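Side-chain contacts in hypothetical protein AGR_pAT_315 (PDB 1VQY), which is of unknown function but belongs to the NIPSNAP family, whose members share the dimeric alpha-beta barrel (ferredoxin-like) type of fold: residues K32-E36 against E37-I41; A90-P93 against R94-V97. All blocks are in the same frame, centred on the assembly; numbering follows the deposited sequence.

Interactions 1 and 2 are successive turns on two different helices, 27-46 and 86-96, which pack against each other beside the four-stranded antiparallel sheet. Their centres lie about 11 Å apart and side chains of each reach the other. The polar link is a salt bridge, R94 NH2 to E37 OE1 at 3.0 Å. Alongside it the F91 ring lies against the wide turn of helix 27-46, with F91 CE1 3.3 Å from L33 O and F91 CZ 3.4 Å from G38 CA, and L33 CD2 comes within 3.7 Å of R94 NH1. The protein's function is unknown, and the pair forms part of the helical layer of the subunit.

Interaction 1 (K32-E36 against E37-I41); sequences KLVRE and EGIAI
V34 and I39 make the close apolar part of this turn of helix 27-46. V34 CG1, anti to the backbone N (chi1 177°), points along the helix toward its C-terminal end and meets I39 CB at 4.0 Å, the two branched side chains passing at a slant. In the backbone, I39 N gives V34 O a nearly straight bond of 3.1 Å, with an N-H...O angle of 175°. This is an i to i+5 bond, and G38 N makes another to L33 O at 3.1 Å. L33 O is shared, since E37 N also donates to L33 O at 3.0 Å, though less straight. The wider turn is a pi-type bulge within an otherwise alpha-helical run, and the path of the chain bends, the short axes before and after it lying 44° apart. In the ferredoxin-like fold of the NIPSNAP family this helix packs on the sheet: V34 and I39 both rest on Y52 of strand 49-55, and V34 also meets F112 of a second subunit. The acidic side is looser. E36 and E37 both have chains extended beyond CG; that of E36 is exposed, while that of E37 turns to helix 86-96. E36 OE1 stays 5.3 Å from E37 OE2, and water 2 donates to both oxygens, which should ease the repulsion between the two like charges. L33 CD2 lies 4.1 Å from E37 OE2, while OE1 of E37 pairs with R94. Water 1 donates to R35 O and accepts from A40 N, joining the backbone round the bend.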
ATOM      1  N   LYS B  32     -10.670  25.477  -7.089  1.00 18.43           N
ATOM      2  CA  LYS B  32     -11.394  26.602  -7.649  1.00 18.79           C
ATOM      3  C   LYS B  32     -12.787  26.175  -8.076  1.00 18.37           C
ATOM      4  O   LYS B  32     -13.763  26.887  -7.836  1.00 19.92           O
ATOM      5  CB  LYS B  32     -10.646  27.202  -8.845  1.00 18.72           C
ATOM      6  CG  LYS B  32     -11.402  28.345  -9.506  1.00 19.73           C
ATOM      7  CD  LYS B  32     -10.712  28.909 -10.737  1.00 21.54           C
ATOM      8  CE  LYS B  32     -11.207  30.343 -10.979  1.00 23.46           C
ATOM      9  NZ  LYS B  32     -10.663  30.941 -12.217  1.00 35.07           N
ATOM     10  N   LEU B  33     -12.871  25.034  -8.736  1.00 17.54           N
ATOM     11  CA  LEU B  33     -14.168  24.466  -9.086  1.00 18.85           C
ATOM     12  C   LEU B  33     -15.062  24.243  -7.868  1.00 17.60           C
ATOM     13  O   LEU B  33     -16.245  24.580  -7.895  1.00 17.33           O
ATOM     14  CB  LEU B  33     -13.989  23.139  -9.830  1.00 19.81           C
ATOM     15  CG  LEU B  33     -13.624  23.332 -11.293  1.00 19.85           C
ATOM     16  CD1 LEU B  33     -13.092  22.030 -11.849  1.00 22.76           C
ATOM     17  CD2 LEU B  33     -14.825  23.830 -12.085  1.00 21.96           C
ATOM     18  N   VAL B  34     -14.500  23.695  -6.802  1.00 16.11           N
ATOM     19  CA  VAL B  34     -15.299  23.401  -5.633  1.00 17.03           C
ATOM     20  C   VAL B  34     -15.690  24.718  -4.943  1.00 17.65           C
ATOM     21  O   VAL B  34     -16.876  24.954  -4.685  1.00 18.67           O
ATOM     22  CB  VAL B  34     -14.590  22.401  -4.680  1.00 17.14           C
ATOM     23  CG1 VAL B  34     -15.424  22.149  -3.405  1.00 16.27           C
ATOM     24  CG2 VAL B  34     -14.337  21.080  -5.412  1.00 16.91           C
ATOM     25  N   ARG B  35     -14.708  25.583  -4.696  1.00 17.56           N
ATOM     26  CA  ARG B  35     -14.952  26.915  -4.101  1.00 17.36           C
ATOM     27  C   ARG B  35     -16.085  27.677  -4.795  1.00 18.44           C
ATOM     28  O   ARG B  35     -17.056  28.103  -4.156  1.00 16.96           O
ATOM     29  CB  ARG B  35     -13.666  27.755  -4.155  1.00 16.78           C
ATOM     30  CG  ARG B  35     -13.788  29.164  -3.538  1.00 17.95           C
ATOM     31  CD  ARG B  35     -12.455  29.909  -3.450  1.00 15.81           C
ATOM     32  NE  ARG B  35     -11.449  29.099  -2.763  1.00 18.66           N
ATOM     33  CZ  ARG B  35     -10.415  28.483  -3.343  1.00 16.17           C
ATOM     34  NH1 ARG B  35     -10.176  28.574  -4.650  1.00 20.38           N
ATOM     35  NH2 ARG B  35      -9.600  27.763  -2.604  1.00 15.79           N
ATOM     36  N   GLU B  36     -15.950  27.812  -6.116  1.00 20.28           N
ATOM     37  CA  GLU B  36     -16.796  28.687  -6.917  1.00 21.28           C
ATOM     38  C   GLU B  36     -18.133  28.090  -7.370  1.00 21.13           C
ATOM     39  O   GLU B  36     -19.072  28.838  -7.636  1.00 20.60           O
ATOM     40  CB  GLU B  36     -16.015  29.154  -8.133  1.00 21.96           C
ATOM     41  CG  GLU B  36     -14.761  29.968  -7.783  1.00 24.34           C
ATOM     42  CD  GLU B  36     -14.150  30.666  -8.997  1.00 24.61           C
ATOM     43  OE1 GLU B  36     -14.590  30.411 -10.138  1.00 27.52           O
ATOM     44  OE2 GLU B  36     -13.222  31.475  -8.815  1.00 31.69           O
ATOM     45  N   GLU B  37     -18.230  26.762  -7.451  1.00 21.64           N
ATOM     46  CA  GLU B  37     -19.455  26.102  -7.924  1.00 22.45           C
ATOM     47  C   GLU B  37     -19.928  24.934  -7.060  1.00 20.90           C
ATOM     48  O   GLU B  37     -21.072  24.922  -6.613  1.00 22.03           O
ATOM     49  CB  GLU B  37     -19.255  25.606  -9.354  1.00 21.98           C
ATOM     50  CG  GLU B  37     -19.099  26.732 -10.337  1.00 27.72           C
ATOM     51  CD  GLU B  37     -18.744  26.264 -11.734  1.00 28.67           C
ATOM     52  OE1 GLU B  37     -19.528  25.472 -12.317  1.00 31.67           O
ATOM     53  OE2 GLU B  37     -17.690  26.714 -12.244  1.00 31.44           O
ATOM     54  N   GLY B  38     -19.053  23.963  -6.818  1.00 18.38           N
ATOM     55  CA  GLY B  38     -19.476  22.653  -6.351  1.00 18.47           C
ATOM     56  C   GLY B  38     -20.047  22.575  -4.954  1.00 17.11           C
ATOM     57  O   GLY B  38     -21.066  21.930  -4.735  1.00 15.79           O
ATOM     58  N   ILE B  39     -19.399  23.255  -4.017  1.00 16.83           N
ATOM     59  CA  ILE B  39     -19.801  23.194  -2.618  1.00 16.91           C
ATOM     60  C   ILE B  39     -21.155  23.905  -2.386  1.00 16.67           C
ATOM     61  O   ILE B  39     -21.926  23.521  -1.492  1.00 16.59           O
ATOM     62  CB  ILE B  39     -18.654  23.727  -1.688  1.00 17.92           C
ATOM     63  CG1 ILE B  39     -18.569  22.916  -0.389  1.00 18.49           C
ATOM     64  CG2 ILE B  39     -18.803  25.259  -1.398  1.00 17.75           C
ATOM     65  CD1 ILE B  39     -18.432  21.433  -0.569  1.00 17.77           C
ATOM     66  N   ALA B  40     -21.461  24.899  -3.220  1.00 16.16           N
ATOM     67  CA  ALA B  40     -22.760  25.580  -3.183  1.00 17.05           C
ATOM     68  C   ALA B  40     -23.931  24.681  -3.631  1.00 16.98           C
ATOM     69  O   ALA B  40     -25.074  24.878  -3.200  1.00 16.01           O
ATOM     70  CB  ALA B  40     -22.721  26.875  -4.017  1.00 16.50           C
ATOM     71  N   ILE B  41     -23.639  23.712  -4.494  1.00 17.32           N
ATOM     72  CA  ILE B  41     -24.610  22.692  -4.904  1.00 17.15           C
ATOM     73  C   ILE B  41     -24.652  21.549  -3.911  1.00 17.85           C
ATOM     74  O   ILE B  41     -25.696  21.186  -3.399  1.00 18.54           O
ATOM     75  CB  ILE B  41     -24.232  22.085  -6.266  1.00 17.26           C
ATOM     76  CG1 ILE B  41     -24.171  23.174  -7.335  1.00 18.26           C
ATOM     77  CG2 ILE B  41     -25.236  20.985  -6.666  1.00 18.58           C
ATOM     78  CD1 ILE B  41     -23.430  22.779  -8.586  1.00 17.74           C
TER
HETATM   79  O   HOH W   1     -19.714  26.948  -4.836  1.00 21.27           O
HETATM   80  O   HOH W   2     -15.017  27.645 -11.425  1.00 29.20           O

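Interaction 2 (A90-P93 against R94-V97); sequences AFIP and RLSV
I92 O is gripped twice by S96, from its backbone and from its side chain. S96 N donates to I92 O at 2.8 Å, nearly in line with the carbonyl bond, and S96 OG donates to I92 O at 2.7 Å from above the carbonyl plane. The hydroxyl stands beside its own backbone N, which folds it back over the preceding turn; there S96 OG also lies 3.5 Å from I92 CG1. A weak third donor, L95 N, reaches the same oxygen. The serine thus spends its hydroxyl on the last turn of helix 86-96, in the helical layer that the NIPSNAP chain, of the dimeric alpha-beta barrel clan, packs beside its antiparallel sheet. P93 has no N-H to give to the turn before, and the helix is kinked there. R94 N and L95 N both make weak bonds to F91 O. On another side of the helix R94 bends back along the chain. A turn at chi3 (-91°) brings R94 NE to A90 O at 3.3 Å, with an N-H...O angle of 164° and the oxygen at the guanidinium edge, in its plane. The same group carries F91 CD1 over one face, 4.1 Å from R94 NH2, with ring and guanidinium planes 81° apart. A90 O and the salt bridge from NH2 to E37 of helix 27-46 are two of the holds that should limit rotation of the guanidinium. F91 CE2 meets L95 CD2 at 3.9 Å, the two side chains slanting across each other, and L95 goes on to pack against Y30 and V34. S96 faces a different neighbour, G25 of a third subunit.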
ATOM      1  N   ALA B  90     -23.869  18.559 -14.585  1.00 20.13           N
ATOM      2  CA  ALA B  90     -23.003  19.395 -15.408  1.00 20.36           C
ATOM      3  C   ALA B  90     -21.654  19.707 -14.722  1.00 21.17           C
ATOM      4  O   ALA B  90     -20.659  19.978 -15.396  1.00 22.76           O
ATOM      5  CB  ALA B  90     -23.740  20.697 -15.779  1.00 18.85           C
ATOM      6  N   PHE B  91     -21.621  19.654 -13.390  1.00 21.49           N
ATOM      7  CA  PHE B  91     -20.424  20.031 -12.614  1.00 21.13           C
ATOM      8  C   PHE B  91     -19.430  18.888 -12.358  1.00 21.18           C
ATOM      9  O   PHE B  91     -18.195  19.082 -12.421  1.00 21.07           O
ATOM     10  CB  PHE B  91     -20.815  20.647 -11.255  1.00 19.91           C
ATOM     11  CG  PHE B  91     -19.646  20.846 -10.340  1.00 19.96           C
ATOM     12  CD1 PHE B  91     -18.847  21.966 -10.457  1.00 17.89           C
ATOM     13  CD2 PHE B  91     -19.308  19.876  -9.388  1.00 22.21           C
ATOM     14  CE1 PHE B  91     -17.734  22.133  -9.626  1.00 20.50           C
ATOM     15  CE2 PHE B  91     -18.203  20.042  -8.547  1.00 19.67           C
ATOM     16  CZ  PHE B  91     -17.415  21.171  -8.670  1.00 18.71           C
ATOM     17  N   ILE B  92     -19.962  17.717 -12.033  1.00 20.37           N
ATOM     18  CA  ILE B  92     -19.136  16.599 -11.567  1.00 20.86           C
ATOM     19  C   ILE B  92     -18.154  15.982 -12.608  1.00 20.52           C
ATOM     20  O   ILE B  92     -17.062  15.539 -12.232  1.00 19.46           O
ATOM     21  CB  ILE B  92     -20.019  15.516 -10.861  1.00 20.65           C
ATOM     22  CG1 ILE B  92     -19.155  14.439 -10.183  1.00 23.54           C
ATOM     23  CG2 ILE B  92     -20.978  14.879 -11.822  1.00 20.49           C
ATOM     24  CD1 ILE B  92     -18.166  14.987  -9.137  1.00 26.37           C
ATOM     25  N   PRO B  93     -18.512  15.983 -13.906  1.00 21.14           N
ATOM     26  CA  PRO B  93     -17.546  15.482 -14.870  1.00 22.53           C
ATOM     27  C   PRO B  93     -16.299  16.364 -14.970  1.00 22.93           C
ATOM     28  O   PRO B  93     -15.227  15.859 -15.281  1.00 25.46           O
ATOM     29  CB  PRO B  93     -18.308  15.511 -16.208  1.00 22.27           C
ATOM     30  CG  PRO B  93     -19.743  15.696 -15.860  1.00 21.65           C
ATOM     31  CD  PRO B  93     -19.741  16.447 -14.576  1.00 23.10           C
ATOM     32  N   ARG B  94     -16.432  17.658 -14.724  1.00 21.69           N
ATOM     33  CA  ARG B  94     -15.284  18.552 -14.809  1.00 23.21           C
ATOM     34  C   ARG B  94     -14.384  18.398 -13.607  1.00 22.16           C
ATOM     35  O   ARG B  94     -13.188  18.677 -13.683  1.00 22.79           O
ATOM     36  CB  ARG B  94     -15.730  20.011 -14.888  1.00 23.03           C
ATOM     37  CG  ARG B  94     -16.475  20.375 -16.143  1.00 25.83           C
ATOM     38  CD  ARG B  94     -16.818  21.846 -16.109  1.00 26.02           C
ATOM     39  NE  ARG B  94     -18.118  22.071 -15.497  1.00 27.54           N
ATOM     40  CZ  ARG B  94     -18.447  23.136 -14.759  1.00 31.21           C
ATOM     41  NH1 ARG B  94     -17.558  24.101 -14.493  1.00 27.52           N
ATOM     42  NH2 ARG B  94     -19.691  23.237 -14.278  1.00 31.74           N
ATOM     43  N   LEU B  95     -14.969  18.005 -12.484  1.00 21.14           N
ATOM     44  CA  LEU B  95     -14.195  17.766 -11.285  1.00 20.93           C
ATOM     45  C   LEU B  95     -13.533  16.378 -11.321  1.00 21.16           C
ATOM     46  O   LEU B  95     -12.356  16.234 -11.022  1.00 18.99           O
ATOM     47  CB  LEU B  95     -15.089  17.866 -10.063  1.00 20.13           C
ATOM     48  CG  LEU B  95     -14.305  17.933  -8.758  1.00 20.58           C
ATOM     49  CD1 LEU B  95     -13.590  19.283  -8.625  1.00 20.67           C
ATOM     50  CD2 LEU B  95     -15.229  17.671  -7.585  1.00 21.43           C
ATOM     51  N   SER B  96     -14.312  15.369 -11.694  1.00 22.96           N
ATOM     52  CA  SER B  96     -13.869  13.965 -11.680  1.00 24.07           C
ATOM     53  C   SER B  96     -12.667  13.679 -12.557  1.00 22.73           C
ATOM     54  O   SER B  96     -11.889  12.787 -12.256  1.00 22.85           O
ATOM     55  CB  SER B  96     -15.008  13.057 -12.145  1.00 24.23           C
ATOM     56  OG  SER B  96     -16.105  13.168 -11.270  1.00 29.70           O
ATOM     57  N   VAL B  97     -12.545  14.406 -13.660  1.00 22.62           N
ATOM     58  CA  VAL B  97     -11.387  14.248 -14.537  1.00 23.38           C
ATOM     59  C   VAL B  97     -10.052  14.699 -13.876  1.00 23.74           C
ATOM     60  O   VAL B  97      -8.971  14.322 -14.331  1.00 24.24           O
ATOM     61  CB  VAL B  97     -11.594  14.990 -15.879  1.00 23.40           C
ATOM     62  CG1 VAL B  97     -11.587  16.484 -15.685  1.00 22.20           C
ATOM     63  CG2 VAL B  97     -10.507  14.572 -16.894  1.00 30.79           C
TER